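Local coordinates for protein peptidoglycan D,D-transpeptidase PbpA (Mycobacterium tuberculosis, PDB 3UN7) that probably cross-links peptidoglycan in the cell wall as a membrane-anchored D,D-transpeptidase, binds penicillin and takes part in regulating cell length, at residues Thr69-Ala74 with Val105-Asn110; Ala202-Gly207 with Pro364-Lys369; Ala399-Gly402 with His407-Pro410. All blocks are in the same frame, centred on the assembly; numbering follows the deposited sequence.

Contact 1 (Thr69-Ala74 with Val105-Asn110)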
loop_
_atom_site.group_PDB
_atom_site.type_symbol
_atom_site.label_atom_id
_atom_site.label_comp_id
_atom_site.label_asym_id
_atom_site.label_seq_id
_atom_site.Cartn_x
_atom_site.Cartn_y
_atom_site.Cartn_z
ATOM N N THR A 69 12.876 -5.599 14.277
ATOM C CA THR A 69 12.214 -5.665 12.956
ATOM C C THR A 69 11.978 -4.261 12.434
ATOM O O THR A 69 12.240 -3.287 13.154
ATOM C CB THR A 69 10.826 -6.341 13.015
ATOM O OG1 THR A 69 10.014 -5.672 13.996
ATOM C CG2 THR A 69 10.949 -7.820 13.357
ATOM N N ALA A 70 11.464 -4.176 11.200
ATOM C CA ALA A 70 11.141 -2.927 10.504
ATOM C C ALA A 70 12.244 -1.860 10.679
ATOM O O ALA A 70 13.421 -2.182 10.502
ATOM C CB ALA A 70 9.755 -2.404 10.924
ATOM N N LEU A 71 11.889 -0.622 11.035
ATOM C CA LEU A 71 12.916 0.447 11.131
ATOM C C LEU A 71 13.881 0.298 12.301
ATOM O O LEU A 71 15.009 0.774 12.222
ATOM C CB LEU A 71 12.291 1.838 11.171
ATOM C CG LEU A 71 11.694 2.394 9.886
ATOM C CD1 LEU A 71 11.179 3.814 10.163
ATOM C CD2 LEU A 71 12.722 2.382 8.732
ATOM N N GLU A 72 13.448 -0.352 13.388
ATOM C CA GLU A 72 14.397 -0.669 14.469
ATOM C C GLU A 72 15.556 -1.489 13.885
ATOM O O GLU A 72 16.732 -1.292 14.241
ATOM C CB GLU A 72 13.734 -1.437 15.628
ATOM C CG GLU A 72 12.628 -0.685 16.393
ATOM C CD GLU A 72 13.144 0.305 17.443
ATOM O OE1 GLU A 72 14.252 0.873 17.278
ATOM O OE2 GLU A 72 12.428 0.517 18.448
ATOM N N ARG A 73 15.229 -2.404 12.979
ATOM C CA ARG A 73 16.257 -3.251 12.371
ATOM C C ARG A 73 17.023 -2.486 11.288
ATOM O O ARG A 73 18.264 -2.478 11.279
ATOM C CB ARG A 73 15.649 -4.536 11.798
ATOM C CG ARG A 73 16.705 -5.561 11.345
ATOM C CD ARG A 73 16.087 -6.939 11.081
ATOM N NE ARG A 73 17.099 -7.987 10.856
ATOM C CZ ARG A 73 17.760 -8.634 11.822
ATOM N NH1 ARG A 73 17.561 -8.350 13.113
ATOM N NH2 ARG A 73 18.649 -9.569 11.500
ATOM N N ALA A 74 16.278 -1.851 10.381
ATOM C CA ALA A 74 16.856 -1.169 9.218
ATOM C C ALA A 74 17.752 -0.001 9.628
ATOM O O ALA A 74 18.791 0.248 9.004
ATOM C CB ALA A 74 15.736 -0.686 8.274
ATOM N N VAL A 105 15.908 8.852 13.783
ATOM C CA VAL A 105 15.353 8.557 12.473
ATOM C C VAL A 105 14.040 9.308 12.337
ATOM O O VAL A 105 13.083 9.030 13.050
ATOM C CB VAL A 105 15.078 7.053 12.311
ATOM C CG1 VAL A 105 14.313 6.768 10.988
ATOM C CG2 VAL A 105 16.371 6.262 12.409
ATOM N N ASP A 106 14.008 10.237 11.395
ATOM C CA ASP A 106 12.840 11.045 11.106
ATOM C C ASP A 106 12.104 10.467 9.897
ATOM O O ASP A 106 12.558 10.620 8.767
ATOM C CB ASP A 106 13.288 12.479 10.824
ATOM C CG ASP A 106 13.711 13.221 12.086
ATOM O OD1 ASP A 106 13.696 12.618 13.201
ATOM O OD2 ASP A 106 14.056 14.426 11.968
ATOM N N THR A 107 10.993 9.776 10.139
ATOM C CA THR A 107 10.226 9.156 9.048
ATOM C C THR A 107 9.393 10.172 8.265
ATOM O O THR A 107 9.235 11.321 8.668
ATOM C CB THR A 107 9.296 8.004 9.545
ATOM O OG1 THR A 107 8.181 8.559 10.243
ATOM C CG2 THR A 107 10.045 7.062 10.472
ATOM N N THR A 108 8.862 9.725 7.139
ATOM C CA THR A 108 8.011 10.547 6.292
ATOM C C THR A 108 6.543 10.464 6.704
ATOM O O THR A 108 5.697 11.092 6.074
ATOM C CB THR A 108 8.075 10.072 4.832
ATOM O OG1 THR A 108 7.857 8.647 4.792
ATOM C CG2 THR A 108 9.419 10.379 4.228
ATOM N N ILE A 109 6.236 9.654 7.725
ATOM C CA ILE A 109 4.851 9.379 8.120
ATOM C C ILE A 109 4.203 10.650 8.647
ATOM O O ILE A 109 4.803 11.370 9.441
ATOM C CB ILE A 109 4.773 8.255 9.210
ATOM C CG1 ILE A 109 5.285 6.910 8.662
ATOM C CG2 ILE A 109 3.333 8.085 9.760
ATOM C CD1 ILE A 109 4.394 6.258 7.613
ATOM N N ASN A 110 2.978 10.921 8.199
ATOM C CA ASN A 110 2.174 11.993 8.777
ATOM C C ASN A 110 1.233 11.339 9.798
ATOM O O ASN A 110 0.373 10.566 9.408
ATOM C CB ASN A 110 1.394 12.722 7.664
ATOM C CG ASN A 110 0.551 13.878 8.188
ATOM O OD1 ASN A 110 -0.005 13.816 9.288
ATOM N ND2 ASN A 110 0.443 14.938 7.387
#
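L71, on the short helix 70-74, presses its CD1 methyl on the CG2 methyl of T107 at 3.5 Å, tighter than a usual carbon-carbon contact. The two side chains cross obliquely. With chi1 at 73°, T107 holds CG2 away from its own carbonyl carbon and toward the leucine, while OG1 turns to the backbone: it bonds to T27 O on the neighbouring strand, and I109 N adds a weak bond at 3.4 Å. Threonine suits this place because one branch packs and the other satisfies its polarity within the sheet. The second touch is loose: L71 CD1 stands 4.4 Å from V105 CG1. Leucine is long enough to span the gap from helix to strand, where the nearest CA atoms, of L71 and V105, are still 8.6 Å apart. V339, V58 and P286 also surround L71, so this side is buried; T107 by contrast remains partly exposed. Across the strand, D106 points away from the helix and pairs with K343. The alternation of V105, D106 and T107 is that of a beta strand with a short helix packed on one face, here strand 104-107 of the mixed sheet that also contains strands 26-28 and 339-343.

Contact 2 (Ala202-Gly207 with Pro364-Lys369)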
loop_
_atom_site.group_PDB
_atom_site.type_symbol
_atom_site.label_atom_id
_atom_site.label_comp_id
_atom_site.label_asym_id
_atom_site.label_seq_id
_atom_site.Cartn_x
_atom_site.Cartn_y
_atom_site.Cartn_z
ATOM N N ALA A 202 -2.464 -0.241 -20.808
ATOM C CA ALA A 202 -1.866 -1.025 -21.899
ATOM C C ALA A 202 -2.610 -0.838 -23.218
ATOM O O ALA A 202 -1.975 -0.696 -24.281
ATOM C CB ALA A 202 -1.783 -2.491 -21.531
ATOM N N ALA A 203 -3.944 -0.850 -23.165
ATOM C CA ALA A 203 -4.743 -0.627 -24.369
ATOM C C ALA A 203 -4.550 0.778 -24.927
ATOM O O ALA A 203 -4.364 0.950 -26.147
ATOM C CB ALA A 203 -6.217 -0.897 -24.106
ATOM N N LEU A 204 -4.595 1.779 -24.049
ATOM C CA LEU A 204 -4.386 3.182 -24.466
ATOM C C LEU A 204 -3.022 3.437 -25.128
ATOM O O LEU A 204 -2.945 4.118 -26.159
ATOM C CB LEU A 204 -4.607 4.153 -23.296
ATOM C CG LEU A 204 -6.019 4.347 -22.734
ATOM C CD1 LEU A 204 -5.973 5.273 -21.509
ATOM C CD2 LEU A 204 -6.974 4.909 -23.796
ATOM N N ALA A 205 -1.958 2.873 -24.547
ATOM C CA ALA A 205 -0.610 2.953 -25.128
ATOM C C ALA A 205 -0.495 2.224 -26.474
ATOM O O ALA A 205 0.306 2.608 -27.331
ATOM C CB ALA A 205 0.438 2.418 -24.128
ATOM N N ALA A 206 -1.298 1.174 -26.656
ATOM C CA ALA A 206 -1.318 0.439 -27.910
ATOM C C ALA A 206 -2.205 1.143 -28.943
ATOM O O ALA A 206 -2.271 0.719 -30.091
ATOM C CB ALA A 206 -1.777 -1.008 -27.686
ATOM N N GLY A 207 -2.886 2.212 -28.525
ATOM C CA GLY A 207 -3.687 3.030 -29.441
ATOM C C GLY A 207 -5.197 2.873 -29.378
ATOM O O GLY A 207 -5.914 3.402 -30.238
ATOM N N PRO A 364 2.456 11.436 -20.493
ATOM C CA PRO A 364 1.568 12.370 -19.794
ATOM C C PRO A 364 0.135 12.328 -20.321
ATOM O O PRO A 364 -0.817 12.531 -19.560
ATOM C CB PRO A 364 2.197 13.737 -20.083
ATOM C CG PRO A 364 3.646 13.431 -20.338
ATOM C CD PRO A 364 3.588 12.141 -21.121
ATOM N N GLN A 365 -0.005 12.050 -21.616
ATOM C CA GLN A 365 -1.311 11.969 -22.257
ATOM C C GLN A 365 -2.112 10.784 -21.718
ATOM O O GLN A 365 -3.305 10.912 -21.427
ATOM C CB GLN A 365 -1.170 11.872 -23.788
ATOM C CG GLN A 365 -0.584 13.111 -24.479
ATOM C CD GLN A 365 0.897 13.354 -24.158
ATOM O OE1 GLN A 365 1.682 12.413 -23.975
ATOM N NE2 GLN A 365 1.281 14.629 -24.093
ATOM N N VAL A 366 -1.459 9.637 -21.587
ATOM C CA VAL A 366 -2.123 8.451 -21.055
ATOM C C VAL A 366 -2.465 8.662 -19.575
ATOM O O VAL A 366 -3.585 8.373 -19.152
ATOM C CB VAL A 366 -1.302 7.163 -21.334
ATOM C CG1 VAL A 366 -1.922 5.952 -20.646
ATOM C CG2 VAL A 366 -1.229 6.915 -22.856
ATOM N N ALA A 367 -1.523 9.226 -18.818
ATOM C CA ALA A 367 -1.745 9.569 -17.411
ATOM C C ALA A 367 -2.987 10.434 -17.251
ATOM O O ALA A 367 -3.811 10.165 -16.388
ATOM C CB ALA A 367 -0.528 10.288 -16.835
ATOM N N ALA A 368 -3.117 11.463 -18.090
ATOM C CA ALA A 368 -4.310 12.322 -18.084
ATOM C C ALA A 368 -5.595 11.578 -18.468
ATOM O O ALA A 368 -6.645 11.805 -17.876
ATOM C CB ALA A 368 -4.109 13.533 -18.976
ATOM N N LYS A 369 -5.521 10.690 -19.457
ATOM C CA LYS A 369 -6.711 9.952 -19.856
ATOM C C LYS A 369 -7.135 9.062 -18.696
ATOM O O LYS A 369 -8.300 9.030 -18.343
ATOM C CB LYS A 369 -6.476 9.133 -21.140
ATOM C CG LYS A 369 -6.530 9.947 -22.435
ATOM C CD LYS A 369 -6.169 9.086 -23.662
ATOM C CE LYS A 369 -6.459 9.806 -24.981
ATOM N NZ LYS A 369 -5.704 11.090 -25.150
#
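L204 and V366 lie alongside one another, their side chains running in opposite directions. L204 CB is 4.2 Å from V366 CG1, and L204 CD1 reaches the same methyl at an equal 4.2 Å. The valine offers this methyl because chi1 of 174° swings CG1 out opposite its backbone N; its other methyl, CG2, faces the backbone of A205, 4.4 Å from the N atom. K369, one turn further along helix 364-379, meets L204 obliquely: L204 CD1 sits 3.9 Å from K369 CB. The closest touch is at the root of the lysine, and its CD also passes L204 CD2. Beyond that the chain bends at its last torsion and leads the amino end away, and the side chain also touches E210. Lysine thus suits an edge, giving aliphatic cover inside and charge outside, whereas leucine and valine fill the buried middle. A205, a small residue, lines the exposed margin. G207, with positive phi, closes the first helix in a Schellman motif. This is apolar helix-to-helix packing in the transpeptidase domain, joining the first turns of helix 364-379 to the last turn of helix 196-205, the helix that follows the SxxK serine S193 of the penicillin-binding fold.

Contact 3 (Ala399-Gly402 with His407-Pro410)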
loop_
_atom_site.group_PDB
_atom_site.type_symbol
_atom_site.label_atom_id
_atom_site.label_comp_id
_atom_site.label_asym_id
_atom_site.label_seq_id
_atom_site.Cartn_x
_atom_site.Cartn_y
_atom_site.Cartn_z
ATOM N N ALA A 399 -11.692 -8.491 -5.361
ATOM C CA ALA A 399 -10.710 -9.461 -5.807
ATOM C C ALA A 399 -10.985 -10.809 -5.152
ATOM O O ALA A 399 -10.900 -10.933 -3.930
ATOM C CB ALA A 399 -9.307 -8.981 -5.459
ATOM N N GLU A 400 -11.327 -11.802 -5.973
ATOM C CA GLU A 400 -11.434 -13.193 -5.532
ATOM C C GLU A 400 -10.066 -13.720 -5.111
ATOM O O GLU A 400 -9.048 -13.242 -5.597
ATOM C CB GLU A 400 -12.022 -14.065 -6.647
ATOM C CG GLU A 400 -13.433 -13.671 -7.053
ATOM C CD GLU A 400 -14.162 -14.754 -7.850
ATOM O OE1 GLU A 400 -13.515 -15.728 -8.318
ATOM O OE2 GLU A 400 -15.396 -14.632 -7.992
ATOM N N HIS A 401 -10.041 -14.699 -4.204
ATOM C CA HIS A 401 -8.778 -15.209 -3.661
ATOM C C HIS A 401 -8.902 -16.628 -3.109
ATOM O O HIS A 401 -10.006 -17.119 -2.874
ATOM C CB HIS A 401 -8.246 -14.279 -2.550
ATOM C CG HIS A 401 -9.216 -14.061 -1.433
ATOM N ND1 HIS A 401 -9.126 -14.723 -0.226
ATOM C CD2 HIS A 401 -10.317 -13.273 -1.349
ATOM C CE1 HIS A 401 -10.122 -14.343 0.556
ATOM N NE2 HIS A 401 -10.863 -13.468 -0.104
ATOM N N GLY A 402 -7.759 -17.268 -2.885
ATOM C CA GLY A 402 -7.709 -18.563 -2.224
ATOM C C GLY A 402 -7.961 -19.704 -3.176
ATOM O O GLY A 402 -7.935 -19.527 -4.399
ATOM N N HIS A 407 -16.671 -18.854 -3.594
ATOM C CA HIS A 407 -17.475 -18.884 -2.376
ATOM C C HIS A 407 -16.930 -17.956 -1.289
ATOM O O HIS A 407 -17.703 -17.318 -0.566
ATOM C CB HIS A 407 -17.601 -20.324 -1.866
ATOM C CG HIS A 407 -18.328 -21.234 -2.810
ATOM N ND1 HIS A 407 -17.757 -21.718 -3.968
ATOM C CD2 HIS A 407 -19.582 -21.744 -2.768
ATOM C CE1 HIS A 407 -18.626 -22.487 -4.599
ATOM N NE2 HIS A 407 -19.743 -22.520 -3.893
ATOM N N THR A 408 -15.606 -17.876 -1.182
ATOM C CA THR A 408 -14.958 -17.046 -0.165
ATOM C C THR A 408 -15.238 -15.565 -0.464
ATOM O O THR A 408 -15.167 -15.152 -1.624
ATOM C CB THR A 408 -13.432 -17.356 -0.074
ATOM O OG1 THR A 408 -13.239 -18.775 0.010
ATOM C CG2 THR A 408 -12.803 -16.730 1.155
ATOM N N PRO A 409 -15.602 -14.777 0.575
ATOM C CA PRO A 409 -15.852 -13.352 0.361
ATOM C C PRO A 409 -14.612 -12.715 -0.265
ATOM O O PRO A 409 -13.516 -12.858 0.276
ATOM C CB PRO A 409 -16.065 -12.804 1.783
ATOM C CG PRO A 409 -16.446 -13.971 2.603
ATOM C CD PRO A 409 -15.772 -15.161 1.993
ATOM N N PRO A 410 -14.767 -12.083 -1.431
ATOM C CA PRO A 410 -13.642 -11.417 -2.084
ATOM C C PRO A 410 -13.091 -10.241 -1.279
ATOM O O PRO A 410 -13.767 -9.735 -0.387
ATOM C CB PRO A 410 -14.259 -10.927 -3.397
ATOM C CG PRO A 410 -15.420 -11.849 -3.627
ATOM C CD PRO A 410 -15.980 -12.035 -2.264
HETATM O O HOH W 1 -12.923 -15.015 -3.446
#
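The imidazole of H401 is stacked with the ring of H411, while its edge is turned to the backbone of the opposite segment. Near the ring plane at that edge lie P409 O and P410 CA; A399 O, of the histidine's own segment, lies in the ring plane beside CD2. The T408 methyl CG2 approaches obliquely, 3.6 Å from H401 CE1. A short hydrogen bond and the H411 stack together hold the ring: H401 NE2 donates to P409 O at 2.7 Å. The bond is somewhat bent, with an N-H...O angle of 150°, and the oxygen stands 19° out of the ring plane. The side chain gets there through a chi1 of 56°, which folds the ring between its own backbone N and carbonyl carbon. Histidine suits the place, combining a flat surface for stacking with an N-H at its edge.

Both segments belong to the connection between the antiparallel strands 393-399 and 411-418, a beta hairpin whose first strand carries the KTG motif of penicillin-binding proteins; A399 has its side chain about 7 Å from that of S193, the probable acyl-ester serine. Where the strands give way to the loop, P410 CA comes to 3.3 Å from A399 O, and the pyrrolidine CB lies 3.4 Å from the same oxygen. Proline fits here as a compact, rigid apolar ring, its CG also lying 4.4 Å from E400 CG. A water bridges the gap, accepting from H401 N at 3.0 Å and donating to T408 O at 2.9 Å. T408 turns its methyl to the histidine and its OG1 to D404 O. H401 O, buried here, has no polar partner in the model.

Overall arrangement
Along the chain the three contacts follow in series, each closing before the next opens. Contact 1 belongs to a mixed sheet built from N-terminal strands and the later strands 339-343 and 349-352, and lies across the centre of the chain from the other two: its centre is 36 Å from that of contact 2 and 33 Å from that of contact 3. Contacts 2 and 3 both fall in the transpeptidase domain, 30 Å between centres. Contact 3 lies in the loop that leaves strand 393-399, an outermost strand of the five-stranded sheet. Of the three it alone is placed near the probable acyl-ester serine S193; contact 2, on helix 196-205, is packing further off in the same domain.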